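Local coordinates for DNA-entry nuclease inhibitor (Bacillus subtilis subsp. subtilis, PDB 4MQD), which inhibits the DNA-degrading activity of the DNA-entry nuclease and plays a role in making cells competent for transformation, at residues T21-M32 with A44-F52; K77-N88 with D103-W114. All coordinates share one frame; numbering follows the deposited sequence.

How the contacts relate
Contact 1 closes along the chain before contact 2 opens, and their centres lie about 12 Å apart. Each sits in its own sheet. Contact 1 joins strands 19-24, 43-46 and 49-53 of a five-stranded antiparallel sheet, while contact 2 pairs strands 77-85 and 107-116 at one margin of a mixed five-stranded sheet. The two sheets pack face to face as a beta sandwich, with Ile50 CD1 of contact 1 lying 3.4 Å from Phe83 CD1 of contact 2. Where strand 77-85 ends, the layers also meet through polar groups: Gln24 OE1 accepts a hydrogen bond from Thr86 N, and Lys25 NZ bonds to Asn88 O. The contacts thus build opposite walls of one core in this nuclease inhibitor.

Contact 1. Residues T21-M32 with A44-F52; sequences TVFQKDSTPPVM and AAADGAISF
Strands 21-24 and 49-52 run antiparallel, 170° between their directions and axes 4.5 Å apart, with Val22 and Ile50 as a hydrogen-bonded pair: Val22 N reaches Ile50 O at 2.7 Å, and Ile50 N returns to Val22 O. This is part of an antiparallel sheet in which 44-46 and 49-52 form a tight beta hairpin turning through Asp47 and Gly48. Gln24 NE2 bonds Gly48 O, in its amide plane, at 2.8 Å and 22° from the carbonyl plane, tying the hairpin turn to strand 21-24. Thr21 and Ser51 face each other as a non-hydrogen-bonded pair, their hydroxyls OG1 and OG bonded at 2.7 Å. Beside them lies selenomethionine Met32, whose loop brings it back over the hairpin. Its CB presses tightly on Ala44 CB at 3.5 Å, and its CG sits 3.2 Å from Ser51 OG. The bend at chi2 (-68°) carries SE and CE along the hairpin, CE 3.6 Å from Ala46 CB. Ala49 CB is covered by Phe23 CB and Pro29 CB. The opposite face of the sheet, bearing Val22, Ile50 and Phe52, looks into the sandwich core. There Val22 CG2 meets the edge of the Phe52 ring, in its plane, 3.9 Å from CE2.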
# COMPACT_ATOMS: atom_id res chain seq x y z
N THR A 21 16.81 5.15 -14.24
CA THR A 21 17.76 5.89 -13.43
C THR A 21 17.26 7.28 -13.08
O THR A 21 16.78 8.02 -13.95
CB THR A 21 19.11 6.00 -14.16
OG1 THR A 21 19.60 4.69 -14.45
CG2 THR A 21 20.14 6.75 -13.32
N VAL A 22 17.37 7.62 -11.80
CA VAL A 22 17.06 8.95 -11.30
C VAL A 22 18.37 9.71 -11.17
O VAL A 22 19.29 9.24 -10.50
CB VAL A 22 16.37 8.88 -9.92
CG1 VAL A 22 16.00 10.28 -9.42
CG2 VAL A 22 15.15 7.97 -9.98
N PHE A 23 18.46 10.88 -11.80
CA PHE A 23 19.72 11.64 -11.81
C PHE A 23 19.52 13.16 -11.84
O PHE A 23 18.41 13.66 -12.03
CB PHE A 23 20.60 11.19 -12.98
CG PHE A 23 19.95 11.30 -14.33
CD1 PHE A 23 19.04 10.35 -14.76
CD2 PHE A 23 20.27 12.34 -15.19
CE1 PHE A 23 18.45 10.44 -16.01
CE2 PHE A 23 19.69 12.44 -16.44
CZ PHE A 23 18.77 11.48 -16.85
N GLN A 24 20.62 13.88 -11.63
CA GLN A 24 20.60 15.33 -11.51
C GLN A 24 20.24 15.99 -12.84
O GLN A 24 20.48 15.42 -13.91
CB GLN A 24 21.95 15.86 -11.02
CG GLN A 24 22.47 15.23 -9.73
CD GLN A 24 21.47 15.31 -8.58
OE1 GLN A 24 20.84 16.34 -8.36
NE2 GLN A 24 21.34 14.22 -7.83
N LYS A 25 19.68 17.20 -12.76
CA LYS A 25 19.22 17.94 -13.94
C LYS A 25 20.27 18.03 -15.05
O LYS A 25 19.95 17.84 -16.23
CB LYS A 25 18.79 19.36 -13.54
CG LYS A 25 18.04 20.12 -14.63
CD LYS A 25 18.34 21.62 -14.61
CE LYS A 25 17.64 22.33 -13.47
NZ LYS A 25 16.17 22.44 -13.67
N ASP A 26 21.51 18.32 -14.67
CA ASP A 26 22.59 18.53 -15.63
C ASP A 26 23.72 17.53 -15.43
O ASP A 26 24.86 17.90 -15.13
CB ASP A 26 23.11 19.97 -15.53
CG ASP A 26 22.02 21.00 -15.77
OD1 ASP A 26 21.22 20.82 -16.71
OD2 ASP A 26 21.96 22.00 -15.02
N SER A 27 23.40 16.25 -15.61
CA SER A 27 24.39 15.17 -15.52
C SER A 27 24.02 14.03 -16.47
O SER A 27 22.85 13.85 -16.80
CB SER A 27 24.50 14.66 -14.08
OG SER A 27 23.32 14.00 -13.67
N THR A 28 25.03 13.27 -16.88
CA THR A 28 24.84 12.14 -17.78
C THR A 28 25.28 10.86 -17.06
O THR A 28 26.47 10.55 -17.01
CB THR A 28 25.64 12.32 -19.08
OG1 THR A 28 25.23 13.53 -19.73
CG2 THR A 28 25.41 11.15 -20.03
N PRO A 29 24.32 10.11 -16.49
CA PRO A 29 24.65 8.96 -15.66
C PRO A 29 25.05 7.72 -16.46
O PRO A 29 24.48 7.48 -17.53
CB PRO A 29 23.35 8.70 -14.91
CG PRO A 29 22.30 9.08 -15.90
CD PRO A 29 22.86 10.24 -16.68
N PRO A 30 26.01 6.94 -15.95
CA PRO A 30 26.40 5.70 -16.61
C PRO A 30 25.42 4.57 -16.33
O PRO A 30 24.49 4.73 -15.53
CB PRO A 30 27.76 5.39 -15.98
CG PRO A 30 27.62 5.92 -14.59
CD PRO A 30 26.76 7.15 -14.70
N VAL A 31 25.63 3.43 -16.99
CA VAL A 31 24.85 2.22 -16.73
C VAL A 31 25.54 1.47 -15.59
O VAL A 31 26.76 1.32 -15.59
CB VAL A 31 24.72 1.34 -17.98
CG1 VAL A 31 23.85 0.12 -17.70
CG2 VAL A 31 24.16 2.14 -19.14
N MSE A 32 24.76 1.00 -14.63
CA MSE A 32 25.30 0.45 -13.38
C MSE A 32 25.62 -1.01 -13.52
O MSE A 32 25.03 -1.71 -14.35
CB MSE A 32 24.29 0.62 -12.25
CG MSE A 32 23.86 2.07 -12.04
SE MSE A 32 25.34 3.17 -11.36
CE MSE A 32 24.35 4.87 -11.26
N ALA A 44 21.38 0.56 -7.61
CA ALA A 44 22.81 0.80 -7.73
C ALA A 44 23.04 2.30 -7.87
O ALA A 44 22.47 2.93 -8.76
CB ALA A 44 23.37 0.06 -8.93
N ALA A 45 23.85 2.86 -6.98
CA ALA A 45 24.07 4.31 -6.92
C ALA A 45 25.48 4.69 -7.36
O ALA A 45 26.41 3.89 -7.26
CB ALA A 45 23.80 4.82 -5.52
N ALA A 46 25.61 5.92 -7.86
CA ALA A 46 26.91 6.47 -8.24
C ALA A 46 26.80 7.99 -8.42
O ALA A 46 25.87 8.47 -9.07
CB ALA A 46 27.41 5.83 -9.52
N ASP A 47 27.76 8.72 -7.86
CA ASP A 47 27.79 10.19 -7.92
C ASP A 47 26.51 10.78 -7.34
O ASP A 47 26.25 10.66 -6.14
CB ASP A 47 27.99 10.68 -9.36
CG ASP A 47 28.13 12.19 -9.44
OD1 ASP A 47 28.12 12.86 -8.39
OD2 ASP A 47 28.27 12.71 -10.57
N GLY A 48 25.72 11.40 -8.20
CA GLY A 48 24.42 11.92 -7.79
C GLY A 48 23.30 11.25 -8.56
O GLY A 48 22.34 11.91 -8.96
N ALA A 49 23.41 9.94 -8.76
CA ALA A 49 22.42 9.18 -9.53
C ALA A 49 22.13 7.83 -8.88
O ALA A 49 23.03 7.20 -8.32
CB ALA A 49 22.90 8.99 -10.95
N ILE A 50 20.87 7.41 -8.96
CA ILE A 50 20.44 6.10 -8.48
C ILE A 50 19.69 5.39 -9.59
O ILE A 50 18.73 5.93 -10.13
CB ILE A 50 19.50 6.21 -7.26
CG1 ILE A 50 20.17 7.00 -6.12
CG2 ILE A 50 19.09 4.82 -6.78
CD1 ILE A 50 19.20 7.48 -5.06
N SER A 51 20.15 4.19 -9.94
CA SER A 51 19.42 3.34 -10.87
C SER A 51 18.65 2.30 -10.08
O SER A 51 19.19 1.67 -9.18
CB SER A 51 20.36 2.64 -11.85
OG SER A 51 21.13 3.59 -12.57
N PHE A 52 17.37 2.14 -10.42
CA PHE A 52 16.52 1.15 -9.78
C PHE A 52 16.30 -0.02 -10.72
O PHE A 52 16.15 0.16 -11.93
CB PHE A 52 15.18 1.77 -9.37
CG PHE A 52 15.29 2.77 -8.25
CD1 PHE A 52 15.47 2.34 -6.95
CD2 PHE A 52 15.23 4.13 -8.51
CE1 PHE A 52 15.58 3.25 -5.91
CE2 PHE A 52 15.33 5.05 -7.47
CZ PHE A 52 15.51 4.61 -6.17

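Contact 2. Residues K77-N88 with D103-W114; sequences KKVTVPFHVTEN and DLPKGDYQLTCW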
# COMPACT_ATOMS: atom_id res chain seq x y z
N LYS A 77 8.54 -5.16 -4.20
CA LYS A 77 9.86 -4.69 -3.81
C LYS A 77 9.77 -3.26 -3.28
O LYS A 77 9.09 -2.43 -3.86
CB LYS A 77 10.82 -4.74 -5.01
CG LYS A 77 12.27 -4.41 -4.69
CD LYS A 77 12.90 -5.42 -3.74
CE LYS A 77 14.41 -5.46 -3.87
NZ LYS A 77 15.00 -6.53 -3.02
N LYS A 78 10.46 -3.01 -2.17
CA LYS A 78 10.57 -1.67 -1.61
C LYS A 78 12.05 -1.37 -1.39
O LYS A 78 12.74 -2.12 -0.71
CB LYS A 78 9.81 -1.57 -0.28
CG LYS A 78 9.86 -0.19 0.35
CD LYS A 78 9.09 -0.15 1.66
CE LYS A 78 9.18 1.22 2.31
NZ LYS A 78 8.38 1.31 3.56
N VAL A 79 12.51 -0.27 -1.96
CA VAL A 79 13.90 0.16 -1.82
C VAL A 79 13.92 1.61 -1.37
O VAL A 79 13.31 2.46 -2.02
CB VAL A 79 14.66 0.03 -3.15
CG1 VAL A 79 16.16 0.19 -2.93
CG2 VAL A 79 14.36 -1.32 -3.81
N THR A 80 14.61 1.89 -0.27
CA THR A 80 14.75 3.25 0.24
C THR A 80 16.23 3.64 0.27
O THR A 80 17.04 2.97 0.90
CB THR A 80 14.15 3.38 1.66
OG1 THR A 80 12.75 3.05 1.61
CG2 THR A 80 14.31 4.81 2.19
N VAL A 81 16.55 4.74 -0.41
CA VAL A 81 17.94 5.17 -0.60
C VAL A 81 18.09 6.67 -0.34
O VAL A 81 17.24 7.46 -0.74
CB VAL A 81 18.40 4.87 -2.05
CG1 VAL A 81 19.85 5.29 -2.26
CG2 VAL A 81 18.21 3.40 -2.38
N PRO A 82 19.17 7.07 0.36
CA PRO A 82 19.49 8.49 0.47
C PRO A 82 19.79 9.12 -0.89
O PRO A 82 20.44 8.49 -1.73
CB PRO A 82 20.74 8.51 1.35
CG PRO A 82 20.66 7.26 2.15
CD PRO A 82 20.02 6.25 1.25
N PHE A 83 19.31 10.34 -1.11
CA PHE A 83 19.48 11.00 -2.40
C PHE A 83 19.56 12.51 -2.24
O PHE A 83 18.67 13.14 -1.67
CB PHE A 83 18.32 10.64 -3.33
CG PHE A 83 18.46 11.19 -4.72
CD1 PHE A 83 19.52 10.79 -5.53
CD2 PHE A 83 17.53 12.08 -5.22
CE1 PHE A 83 19.65 11.29 -6.81
CE2 PHE A 83 17.66 12.59 -6.51
CZ PHE A 83 18.72 12.19 -7.31
N HIS A 84 20.65 13.09 -2.74
CA HIS A 84 20.88 14.52 -2.66
C HIS A 84 20.62 15.16 -4.01
O HIS A 84 21.12 14.68 -5.03
CB HIS A 84 22.31 14.81 -2.21
CG HIS A 84 22.64 16.27 -2.16
ND1 HIS A 84 22.24 17.10 -1.14
CD2 HIS A 84 23.34 17.06 -3.02
CE1 HIS A 84 22.67 18.32 -1.36
NE2 HIS A 84 23.34 18.33 -2.50
N VAL A 85 19.83 16.23 -4.01
CA VAL A 85 19.54 16.99 -5.22
C VAL A 85 20.46 18.21 -5.25
O VAL A 85 20.34 19.10 -4.41
CB VAL A 85 18.06 17.42 -5.27
CG1 VAL A 85 17.78 18.24 -6.52
CG2 VAL A 85 17.16 16.20 -5.22
N THR A 86 21.38 18.24 -6.21
CA THR A 86 22.38 19.30 -6.30
C THR A 86 21.78 20.62 -6.78
O THR A 86 22.08 21.68 -6.23
CB THR A 86 23.54 18.91 -7.24
OG1 THR A 86 23.02 18.59 -8.54
CG2 THR A 86 24.29 17.71 -6.69
N GLU A 87 20.94 20.55 -7.81
CA GLU A 87 20.28 21.73 -8.37
C GLU A 87 18.78 21.46 -8.53
O GLU A 87 18.37 20.32 -8.71
CB GLU A 87 20.91 22.08 -9.72
CG GLU A 87 20.84 23.56 -10.09
CD GLU A 87 21.92 24.40 -9.42
OE1 GLU A 87 22.25 24.14 -8.24
OE2 GLU A 87 22.44 25.32 -10.08
N ASN A 88 17.98 22.52 -8.46
CA ASN A 88 16.52 22.39 -8.49
C ASN A 88 16.02 21.67 -9.74
O ASN A 88 15.87 22.27 -10.81
CB ASN A 88 15.87 23.78 -8.37
CG ASN A 88 14.39 23.71 -8.01
OD1 ASN A 88 13.74 22.67 -8.18
ND2 ASN A 88 13.86 24.81 -7.51
N ASP A 103 10.32 18.70 -11.12
CA ASP A 103 10.79 19.89 -10.42
C ASP A 103 10.92 19.60 -8.92
O ASP A 103 10.01 19.89 -8.13
CB ASP A 103 9.83 21.06 -10.67
CG ASP A 103 10.33 22.37 -10.09
OD1 ASP A 103 11.55 22.62 -10.16
OD2 ASP A 103 9.50 23.16 -9.59
N LEU A 104 12.05 19.02 -8.54
CA LEU A 104 12.35 18.71 -7.14
C LEU A 104 13.38 19.71 -6.62
O LEU A 104 14.42 19.90 -7.25
CB LEU A 104 12.90 17.28 -7.04
CG LEU A 104 12.98 16.65 -5.65
CD1 LEU A 104 11.59 16.49 -5.04
CD2 LEU A 104 13.68 15.30 -5.73
N PRO A 105 13.09 20.36 -5.47
CA PRO A 105 14.04 21.35 -4.93
C PRO A 105 15.38 20.75 -4.49
O PRO A 105 15.51 19.54 -4.34
CB PRO A 105 13.31 21.92 -3.71
CG PRO A 105 11.88 21.56 -3.89
CD PRO A 105 11.85 20.30 -4.68
N LYS A 106 16.37 21.63 -4.29
CA LYS A 106 17.67 21.22 -3.78
C LYS A 106 17.53 20.70 -2.35
O LYS A 106 16.67 21.18 -1.60
CB LYS A 106 18.65 22.40 -3.77
CG LYS A 106 18.93 23.02 -5.13
CD LYS A 106 20.16 23.93 -5.10
CE LYS A 106 19.96 25.18 -4.24
NZ LYS A 106 18.88 26.07 -4.75
N GLY A 107 18.36 19.73 -1.99
CA GLY A 107 18.38 19.20 -0.63
C GLY A 107 18.49 17.69 -0.57
O GLY A 107 18.61 17.02 -1.59
N ASP A 108 18.45 17.17 0.65
CA ASP A 108 18.57 15.74 0.90
C ASP A 108 17.19 15.10 1.01
O ASP A 108 16.24 15.73 1.49
CB ASP A 108 19.36 15.49 2.19
CG ASP A 108 20.76 16.07 2.14
OD1 ASP A 108 21.43 15.92 1.09
OD2 ASP A 108 21.19 16.67 3.14
N TYR A 109 17.08 13.86 0.56
CA TYR A 109 15.83 13.12 0.59
C TYR A 109 16.06 11.66 0.94
O TYR A 109 17.17 11.14 0.79
CB TYR A 109 15.14 13.18 -0.77
CG TYR A 109 14.77 14.57 -1.25
CD1 TYR A 109 15.71 15.37 -1.91
CD2 TYR A 109 13.49 15.08 -1.06
CE1 TYR A 109 15.38 16.64 -2.36
CE2 TYR A 109 13.16 16.35 -1.51
CZ TYR A 109 14.10 17.12 -2.15
OH TYR A 109 13.77 18.38 -2.60
N GLN A 110 15.01 11.01 1.42
CA GLN A 110 14.95 9.55 1.47
C GLN A 110 14.07 9.10 0.31
O GLN A 110 12.84 9.18 0.38
CB GLN A 110 14.38 9.05 2.80
CG GLN A 110 15.37 9.13 3.96
CD GLN A 110 16.56 8.21 3.80
OE1 GLN A 110 16.53 7.24 3.03
NE2 GLN A 110 17.63 8.50 4.53
N LEU A 111 14.72 8.65 -0.76
CA LEU A 111 14.04 8.25 -1.98
C LEU A 111 13.63 6.79 -1.89
O LEU A 111 14.48 5.90 -1.79
CB LEU A 111 14.95 8.47 -3.19
CG LEU A 111 14.29 8.41 -4.56
CD1 LEU A 111 13.37 9.60 -4.77
CD2 LEU A 111 15.34 8.35 -5.66
N THR A 112 12.32 6.54 -1.92
CA THR A 112 11.78 5.18 -1.86
C THR A 112 11.15 4.80 -3.19
O THR A 112 10.44 5.60 -3.80
CB THR A 112 10.74 5.05 -0.74
OG1 THR A 112 11.34 5.35 0.52
CG2 THR A 112 10.17 3.63 -0.69
N CYS A 113 11.43 3.58 -3.65
CA CYS A 113 10.86 3.06 -4.89
C CYS A 113 10.10 1.76 -4.62
O CYS A 113 10.68 0.77 -4.18
CB CYS A 113 11.95 2.81 -5.93
SG CYS A 113 11.34 2.17 -7.51
N TRP A 114 8.79 1.77 -4.88
CA TRP A 114 7.97 0.57 -4.78
C TRP A 114 7.76 -0.02 -6.17
O TRP A 114 7.37 0.70 -7.10
CB TRP A 114 6.60 0.89 -4.18
CG TRP A 114 6.59 1.24 -2.73
CD1 TRP A 114 6.44 0.39 -1.68
CD2 TRP A 114 6.70 2.55 -2.17
NE1 TRP A 114 6.46 1.09 -0.49
CE2 TRP A 114 6.62 2.42 -0.77
CE3 TRP A 114 6.86 3.83 -2.72
CZ2 TRP A 114 6.69 3.51 0.10
CZ3 TRP A 114 6.94 4.92 -1.86
CH2 TRP A 114 6.86 4.75 -0.47
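His84 ND1 donates to Asp108 OD1 at 2.6 Å, with the oxygen at the edge of the imidazole near its plane and approached on its syn side. Ring and carboxylate planes are turned 48° against each other, and the nitrogen lies 35° out of the carboxylate plane. With CG anti to the carbonyl carbon (chi1 -59°), Asp108 leans across to its strand partner. Farther along the same face, Thr80 OG1 and Thr112 OG1 share a hydrogen bond of 2.9 Å, and Gln110 OE1 approaches Thr80 CG2. Next comes Lys78, fully extended beside Trp114, its CD 3.6 Å from NE1, while Thr112 CG2 sits over the rim of one face of the indole. Strands 77-85 and 107-114 form this antiparallel pair at the margin of the mixed sheet, and Gln110, Thr112 and Trp114 bond through their backbones to strand 127-134. Val79/Cys113, Val81/Leu111, Phe83/Tyr109 and Val85/Gly107 are its hydrogen-bonded pairs, Val85 N to Gly107 O nearly straight. Their side chains, Gly107 aside, point inward to the sandwich core. Phe83 CB meets Leu111 CB there, and Val85 CG2 touches both Tyr109 CE1, at 3.4 Å, and Leu104 CD2, at 3.6 Å. Leu104 CD2 also lies toward the rim of one face of the tyrosine ring, whose OH donates to Pro105 O at 2.7 Å from above the carbonyl plane. A phenylalanine in place of Tyr109 would probably leave Pro105 O without this donor and the 103-106 segment less firmly tied to the strand. Lys106 CD lies against Thr86 O, 3.2 Å away.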